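Local coordinates for protein 2''-aminoglycoside nucleotidyltransferase (Klebsiella pneumoniae, PDB 4WQK) that adenylates the 2''-hydroxyl group of kanamycin, gentamicin, tobramycin and related aminoglycosides with the help of two magnesium ions, and so makes bacteria resistant to these antibiotics, at residues T4-L9 with D44-T49; L9-L14 with V115-P120; D18-P23 with R55-A60. All coordinates share one frame; numbering follows the deposited sequence. Where two conformers were deposited one is given.

From the N terminus, helix 5-19 takes part in all three contacts, one after another along its length. Its first turn meets strand 46-51 in interaction 1, and its middle, from L9 on, faces the hairpin 114-121 in interaction 2; its C-terminal end and the loop after it lie against helix 55-64 in interaction 3. Interaction 1 thus closes a loop of 34 residues that crosses each of the other two, whereas interaction 3 falls wholly within the 100-residue loop of interaction 2. Interactions 1 and 3 stay inside the N-terminal domain; interaction 2 joins it to the C-terminal domain. I46 packs on I10, and D18 forms a salt bridge with R119.

Interaction 1 (T4-L9 with D44-T49). With MG (magnesium ion), chain B.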
# COMPACT_ATOMS: atom_id res chain seq x y z
N THR A 4 17.74 -1.93 9.80
CA THR A 4 17.05 -2.44 8.62
C THR A 4 15.89 -3.31 9.05
O THR A 4 15.47 -4.20 8.33
CB THR A 4 18.00 -3.24 7.73
OG1 THR A 4 18.58 -4.30 8.50
CG2 THR A 4 19.13 -2.33 7.22
N THR A 5 15.38 -3.05 10.24
CA THR A 5 14.30 -3.83 10.81
C THR A 5 13.10 -3.97 9.87
O THR A 5 12.62 -5.09 9.65
CB THR A 5 13.86 -3.21 12.16
OG1 THR A 5 14.98 -3.25 13.04
CG2 THR A 5 12.70 -3.98 12.81
N GLN A 6 12.60 -2.88 9.27
CA GLN A 6 11.41 -2.99 8.44
C GLN A 6 11.69 -3.76 7.16
O GLN A 6 10.86 -4.54 6.72
CB GLN A 6 10.81 -1.61 8.08
CG GLN A 6 10.07 -0.99 9.22
CD GLN A 6 9.51 0.36 8.86
OE1 GLN A 6 9.76 0.88 7.77
NE2 GLN A 6 8.79 0.96 9.80
N VAL A 7 12.86 -3.54 6.56
CA VAL A 7 13.22 -4.26 5.32
C VAL A 7 13.27 -5.76 5.62
O VAL A 7 12.67 -6.56 4.89
CB VAL A 7 14.56 -3.79 4.73
CG1 VAL A 7 15.05 -4.77 3.64
CG2 VAL A 7 14.40 -2.40 4.11
N THR A 8 13.91 -6.13 6.72
CA THR A 8 14.04 -7.54 7.07
C THR A 8 12.64 -8.12 7.31
O THR A 8 12.32 -9.23 6.85
CB THR A 8 14.91 -7.72 8.31
OG1 THR A 8 16.24 -7.27 8.02
CG2 THR A 8 14.97 -9.19 8.69
N LEU A 9 11.75 -7.35 7.97
CA LEU A 9 10.40 -7.82 8.22
C LEU A 9 9.57 -7.97 6.95
O LEU A 9 8.85 -8.97 6.77
CB LEU A 9 9.70 -6.88 9.21
CG LEU A 9 8.25 -7.30 9.52
CD1 LEU A 9 8.20 -8.67 10.20
CD2 LEU A 9 7.67 -6.24 10.45
N ASP A 44 6.62 5.13 9.13
CA ASP A 44 5.99 4.86 10.42
C ASP A 44 5.51 3.41 10.51
O ASP A 44 5.44 2.85 11.61
CB ASP A 44 4.79 5.79 10.66
CG ASP A 44 5.18 7.22 10.98
OD1 ASP A 44 6.37 7.52 11.27
OD2 ASP A 44 4.25 8.06 10.97
N ASP A 45 5.16 2.85 9.37
CA ASP A 45 4.65 1.48 9.34
C ASP A 45 4.79 0.88 7.95
O ASP A 45 5.32 1.53 7.05
CB ASP A 45 3.20 1.44 9.81
CG ASP A 45 2.25 2.20 8.91
OD1 ASP A 45 2.58 2.49 7.75
OD2 ASP A 45 1.16 2.55 9.40
N ILE A 46 4.35 -0.37 7.79
CA ILE A 46 4.37 -1.04 6.51
C ILE A 46 2.91 -1.24 6.08
O ILE A 46 2.16 -1.86 6.80
CB ILE A 46 5.04 -2.41 6.59
CG1 ILE A 46 6.51 -2.26 7.03
CG2 ILE A 46 5.03 -3.12 5.25
CD1 ILE A 46 7.02 -3.50 7.69
N ASP A 47 2.54 -0.72 4.92
CA ASP A 47 1.18 -0.90 4.41
C ASP A 47 1.13 -2.08 3.46
O ASP A 47 1.97 -2.20 2.55
CB ASP A 47 0.69 0.36 3.71
CG ASP A 47 0.65 1.55 4.68
OD1 ASP A 47 -0.35 1.75 5.38
OD2 ASP A 47 1.64 2.29 4.79
N LEU A 48 0.13 -2.94 3.65
CA LEU A 48 -0.03 -4.10 2.79
C LEU A 48 -1.44 -4.17 2.27
O LEU A 48 -2.39 -3.88 3.00
CB LEU A 48 0.23 -5.42 3.55
CG LEU A 48 1.61 -5.58 4.16
CD1 LEU A 48 1.67 -6.80 5.08
CD2 LEU A 48 2.67 -5.73 3.04
N THR A 49 -1.56 -4.60 1.02
CA THR A 49 -2.85 -4.90 0.42
C THR A 49 -2.90 -6.42 0.21
O THR A 49 -1.98 -7.00 -0.35
CB THR A 49 -3.02 -4.15 -0.89
OG1 THR A 49 -2.96 -2.73 -0.65
CG2 THR A 49 -4.39 -4.47 -1.49
MG MG B . 1.92 3.64 6.28
O HOH W 1 4.08 3.41 5.49
O HOH W 2 1.94 5.07 4.32
O HOH W 3 0.43 4.52 5.70
O HOH W 4 2.28 5.25 7.40
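L9 holds CG anti to its backbone N (chi1 179°), and I46 holds CG1 anti to its carbonyl carbon (chi1 -61°). The CB atoms of both point across the contact, and the two side chains cross obliquely. CD2 of L9 touches CD1 of I46 at 3.9 Å, the one apolar side-chain contact between the segments. The same I46 methyl lies 4.1 Å from the backbone O of Q6, and thus rests against the first turn of the helix.

Q6 runs extended beyond CG and brings its amide to the backbone of D44 and D45. Its NE2 is 4.1 Å from D45 N, a packing distance; the hydrogen bonds of this buried amide go to neighbours, NE2 to H43 O and E84 OE1, and OE1 to W30 NE1. With both ends of the amide engaged, its rotation is probably fixed.

While I46 faces the helix, D45 and D47 turn their carboxylates to a magnesium ion. D45 OD1 and D47 OD2 each bind the metal at 2.0 Å. Waters take up the rest of the shell, though two modelled positions are too close together for both to be full ligands. Another water, 2.3 Å from the magnesium, also donates to D45 O at 2.7 Å, linking the metal shell to the backbone. D47 OD1 and D87 belong to a second magnesium site, which D45 shares. Two aspartates with one residue between them (D-x-D), joined by a third on a neighbouring parallel strand, are the hallmark of the two-metal active site of the nucleotidyltransferase fold.

Interaction 2 (L9-L14 with V115-P120); sequences LIHKIL and VIAGRP
R119 leaves the hairpin toward the helix and passes H11 before its tip reaches L14. Its CB lies 3.6 Å from H11 NE2. CG stands anti to the backbone N (chi1 -172°), and the chain stays extended as far as NE, sliding past the imidazole in the opposite direction. CD sits over one face of the ring, offset toward the rim, 4.0 Å from the ring centroid in a CH-pi contact. NE donates to a water at 2.8 Å that donates to H11 O, bridging the segments. The guanidinium, turned 62° from the imidazole plane, receives CB of L14 over the centre of one face, with L14 CB to R119 CZ at 3.5 Å. NH1 turns back to its own strand and donates to P120 O, while NH2 forms a salt bridge with D18, so all three nitrogens have partners.

H11 supplies the direct hydrogen bond between the segments, NE2 to I116 O at 2.8 Å with an N-H...O angle of 148°. The oxygen lies close to the ring plane, but the donor stands above the carbonyl plane, across from R119 N, which reaches the same oxygen from the opposite face. That second bond belongs to the type I' turn from I116 to R119; the histidine thus ties the helix to the turn. A117 CB is 4.0 Å from H11 CE1, out of the ring plane on the side opposite R119 CD; A117 O lies at the ring edge.

I10 CG2 meets I116 CD1, the two side chains crossing at about a right angle. W30 of helix 28-36 touches both isoleucines, and V121 packs on L14 and I116, so hairpin 114-121 of the C-terminal domain sits against helices 5-19 and 28-36 of the N-terminal domain.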
# COMPACT_ATOMS: atom_id res chain seq x y z
N LEU A 9 11.75 -7.35 7.97
CA LEU A 9 10.40 -7.82 8.22
C LEU A 9 9.57 -7.97 6.95
O LEU A 9 8.85 -8.97 6.77
CB LEU A 9 9.70 -6.88 9.21
CG LEU A 9 8.25 -7.30 9.52
CD1 LEU A 9 8.20 -8.67 10.20
CD2 LEU A 9 7.67 -6.24 10.45
N ILE A 10 9.65 -7.00 6.03
CA ILE A 10 9.00 -7.08 4.74
C ILE A 10 9.47 -8.35 4.02
O ILE A 10 8.64 -9.10 3.47
CB ILE A 10 9.30 -5.82 3.87
CG1 ILE A 10 8.54 -4.63 4.44
CG2 ILE A 10 8.89 -6.07 2.43
CD1 ILE A 10 9.01 -3.26 3.85
N HIS A 11 10.78 -8.59 4.02
CA HIS A 11 11.26 -9.80 3.33
C HIS A 11 10.71 -11.06 4.01
O HIS A 11 10.29 -12.03 3.31
CB HIS A 11 12.80 -9.86 3.27
CG HIS A 11 13.40 -8.93 2.24
ND1 HIS A 11 14.67 -9.13 1.74
CD2 HIS A 11 12.92 -7.83 1.63
CE1 HIS A 11 14.94 -8.18 0.86
NE2 HIS A 11 13.90 -7.37 0.78
N LYS A 12 10.69 -11.10 5.34
CA LYS A 12 10.10 -12.28 6.01
C LYS A 12 8.63 -12.49 5.68
O LYS A 12 8.20 -13.64 5.45
CB LYS A 12 10.24 -12.19 7.53
CG LYS A 12 11.61 -12.41 8.06
CD LYS A 12 11.66 -12.28 9.59
CE LYS A 12 13.05 -12.63 10.10
NZ LYS A 12 13.45 -11.69 11.18
N ILE A 13 7.82 -11.43 5.68
CA ILE A 13 6.40 -11.55 5.36
C ILE A 13 6.22 -12.06 3.94
O ILE A 13 5.41 -12.98 3.70
CB ILE A 13 5.71 -10.19 5.54
CG1 ILE A 13 5.68 -9.85 7.02
CG2 ILE A 13 4.29 -10.24 5.01
CD1 ILE A 13 5.36 -8.35 7.25
N LEU A 14 6.96 -11.48 2.99
CA LEU A 14 6.77 -11.86 1.60
C LEU A 14 7.28 -13.27 1.36
O LEU A 14 6.72 -14.00 0.51
CB LEU A 14 7.45 -10.88 0.66
CG LEU A 14 6.81 -9.49 0.75
CD1 LEU A 14 7.53 -8.62 -0.27
CD2 LEU A 14 5.33 -9.53 0.42
N VAL A 115 11.24 -2.94 -6.16
CA VAL A 115 12.38 -3.70 -5.63
C VAL A 115 12.71 -3.10 -4.29
O VAL A 115 12.76 -1.88 -4.16
CB VAL A 115 13.64 -3.64 -6.53
CG1 VAL A 115 14.80 -4.45 -5.90
CG2 VAL A 115 13.39 -4.09 -7.95
N ILE A 116 12.84 -3.96 -3.27
CA ILE A 116 13.28 -3.54 -1.94
C ILE A 116 14.52 -4.37 -1.56
O ILE A 116 14.42 -5.61 -1.39
CB ILE A 116 12.16 -3.73 -0.90
CG1 ILE A 116 10.94 -2.86 -1.23
CG2 ILE A 116 12.72 -3.45 0.53
CD1 ILE A 116 9.73 -3.08 -0.29
N ALA A 117 15.68 -3.72 -1.45
CA ALA A 117 16.92 -4.39 -1.07
C ALA A 117 17.14 -5.63 -1.93
O ALA A 117 17.43 -6.73 -1.43
CB ALA A 117 16.92 -4.75 0.40
N GLY A 118 17.00 -5.43 -3.24
CA GLY A 118 17.31 -6.45 -4.23
C GLY A 118 16.22 -7.45 -4.51
O GLY A 118 16.38 -8.27 -5.39
N ARG A 119 15.13 -7.36 -3.77
CA ARG A 119 14.03 -8.33 -3.89
C ARG A 119 12.93 -7.71 -4.71
O ARG A 119 12.37 -6.67 -4.32
CB ARG A 119 13.44 -8.67 -2.52
CG ARG A 119 12.43 -9.83 -2.59
CD ARG A 119 11.55 -9.82 -1.38
NE ARG A 119 10.92 -11.12 -1.12
CZ ARG A 119 9.90 -11.64 -1.79
NH1 ARG A 119 9.35 -11.00 -2.83
NH2 ARG A 119 9.43 -12.82 -1.41
N PRO A 120 12.54 -8.34 -5.82
CA PRO A 120 11.33 -7.85 -6.50
C PRO A 120 10.10 -8.03 -5.64
O PRO A 120 9.94 -9.05 -4.92
CB PRO A 120 11.25 -8.72 -7.76
CG PRO A 120 12.68 -9.22 -7.95
CD PRO A 120 13.12 -9.50 -6.50
O HOH W 5 11.71 -12.65 1.03

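Interaction 3 (D18-P23 with R55-A60)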
# COMPACT_ATOMS: atom_id res chain seq x y z
N ASP A 18 4.89 -15.95 -0.29
CA ASP A 18 5.26 -16.68 -1.49
C ASP A 18 5.08 -18.20 -1.28
O ASP A 18 4.64 -18.92 -2.18
CB ASP A 18 6.71 -16.39 -1.89
CG ASP A 18 6.90 -15.00 -2.58
OD1 ASP A 18 5.92 -14.25 -2.79
OD2 ASP A 18 8.10 -14.74 -2.97
N GLU A 19 5.51 -18.71 -0.11
CA GLU A 19 5.46 -20.15 0.17
C GLU A 19 3.99 -20.63 0.14
O GLU A 19 3.71 -21.78 -0.28
CB GLU A 19 6.12 -20.46 1.52
CG GLU A 19 6.08 -21.93 1.90
CD GLU A 19 7.08 -22.28 3.01
OE1 GLU A 19 7.54 -21.35 3.71
OE2 GLU A 19 7.39 -23.47 3.17
N ARG A 20 3.09 -19.76 0.56
CA ARG A 20 1.65 -20.03 0.59
C ARG A 20 0.94 -19.66 -0.74
O ARG A 20 -0.31 -19.72 -0.81
CB ARG A 20 1.00 -19.25 1.75
CG ARG A 20 1.43 -19.73 3.14
CD ARG A 20 0.94 -18.75 4.22
NE ARG A 20 1.19 -19.20 5.59
CZ ARG A 20 0.31 -19.82 6.38
NH1 ARG A 20 -0.92 -20.09 5.94
NH2 ARG A 20 0.66 -20.18 7.61
N ASN A 21 1.71 -19.27 -1.77
CA ASN A 21 1.11 -18.80 -3.01
C ASN A 21 0.08 -17.68 -2.79
O ASN A 21 -0.98 -17.64 -3.46
CB ASN A 21 0.47 -19.99 -3.73
CG ASN A 21 1.44 -21.13 -3.87
OD1 ASN A 21 1.17 -22.26 -3.44
ND2 ASN A 21 2.60 -20.83 -4.44
N LEU A 22 0.41 -16.78 -1.85
CA LEU A 22 -0.46 -15.69 -1.41
C LEU A 22 0.13 -14.39 -1.93
O LEU A 22 1.20 -13.99 -1.46
CB LEU A 22 -0.56 -15.65 0.10
CG LEU A 22 -1.36 -14.48 0.62
CD1 LEU A 22 -2.85 -14.72 0.31
CD2 LEU A 22 -1.11 -14.35 2.13
N PRO A 23 -0.47 -13.79 -2.96
CA PRO A 23 0.09 -12.49 -3.40
C PRO A 23 -0.22 -11.40 -2.36
O PRO A 23 -1.30 -11.38 -1.77
CB PRO A 23 -0.63 -12.23 -4.73
CG PRO A 23 -2.00 -12.89 -4.51
CD PRO A 23 -1.70 -14.16 -3.68
N ARG A 55 -7.81 -13.53 3.99
CA ARG A 55 -7.34 -12.83 5.19
C ARG A 55 -6.73 -13.77 6.24
O ARG A 55 -5.68 -13.46 6.83
CB ARG A 55 -8.46 -12.01 5.80
CG ARG A 55 -8.01 -11.36 7.11
CD ARG A 55 -8.90 -10.22 7.55
NE ARG A 55 -8.67 -9.97 8.97
CZ ARG A 55 -9.17 -8.95 9.65
NH1 ARG A 55 -9.91 -8.02 9.04
NH2 ARG A 55 -8.91 -8.85 10.95
N GLY A 56 -7.35 -14.93 6.45
CA GLY A 56 -6.87 -15.86 7.46
C GLY A 56 -5.42 -16.28 7.22
O GLY A 56 -4.67 -16.56 8.18
N GLU A 57 -5.01 -16.33 5.95
CA GLU A 57 -3.65 -16.75 5.63
C GLU A 57 -2.68 -15.65 6.00
O GLU A 57 -1.58 -15.93 6.48
CB GLU A 57 -3.51 -17.12 4.16
CG GLU A 57 -4.40 -18.34 3.78
CD GLU A 57 -4.27 -18.70 2.32
OE1 GLU A 57 -3.10 -18.93 1.91
OE2 GLU A 57 -5.31 -18.76 1.62
N LEU A 58 -3.06 -14.38 5.76
CA LEU A 58 -2.19 -13.29 6.21
C LEU A 58 -2.12 -13.26 7.73
O LEU A 58 -1.02 -13.09 8.29
CB LEU A 58 -2.68 -11.95 5.65
CG LEU A 58 -1.86 -10.75 6.12
CD1 LEU A 58 -0.40 -10.88 5.73
CD2 LEU A 58 -2.46 -9.45 5.52
N GLU A 59 -3.23 -13.49 8.41
CA GLU A 59 -3.19 -13.49 9.87
C GLU A 59 -2.28 -14.64 10.35
O GLU A 59 -1.56 -14.49 11.34
CB GLU A 59 -4.60 -13.63 10.48
CG GLU A 59 -5.48 -12.38 10.27
CD GLU A 59 -6.75 -12.41 11.12
OE1 GLU A 59 -6.86 -13.21 12.08
OE2 GLU A 59 -7.67 -11.60 10.86
N ALA A 60 -2.29 -15.76 9.64
CA ALA A 60 -1.43 -16.87 10.04
C ALA A 60 0.05 -16.51 9.88
O ALA A 60 0.88 -16.91 10.71
CB ALA A 60 -1.77 -18.14 9.24
O HOH W 6 -1.94 -20.61 3.41
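R20 and L22 reach helix 55-64 from the loop that leaves helix 5-19, which ends in a Schellman motif with N21 at positive phi in the C-prime position and N21 N bonded to D18 O at 3.0 Å; L22 and E57 are the nearest backbone pair, 7.8 Å between their CA atoms.

R20 holds CG anti to its carbonyl carbon (chi1 -67°), and its chain stays extended from CG to NE. The guanidinium beyond reaches A60: R20 NH2 approaches A60 CB to 3.6 Å at an oblique angle, while the backbone O of E57 lies over one face of the guanidinium, offset toward its rim. The charged tips of R20 and E57 do not touch: R20 NH1 and E57 OE1 are 4.7 Å apart. A water bridges them, accepting from R20 NH1 at 2.8 Å and donating to E57 OE1 at 2.5 Å; at this separation the opposite charges probably also attract each other weakly. E57 has its strongest partner in R54, whose NE forms a salt bridge with OE2. R54 also donates to the backbone O of both R20 and N21, and thereby ties the loop to the residue just before helix 55-64.

L22 is buried. Its CG is anti to the backbone N (chi1 176°), and CD2 comes to 4.2 Å from E57 CB and 4.1 Å from L58 N, so that this methyl rests on the side of the helix where E57 leaves it.

I61 packs on both R20 and L22, and P51 of strand 46-51 also touches L22, which thus meets the helix and the strand together. Through L58, helix 55-64 packs in turn on F50 of strand 46-51 and F77 of strand 76-81 in the central sheet.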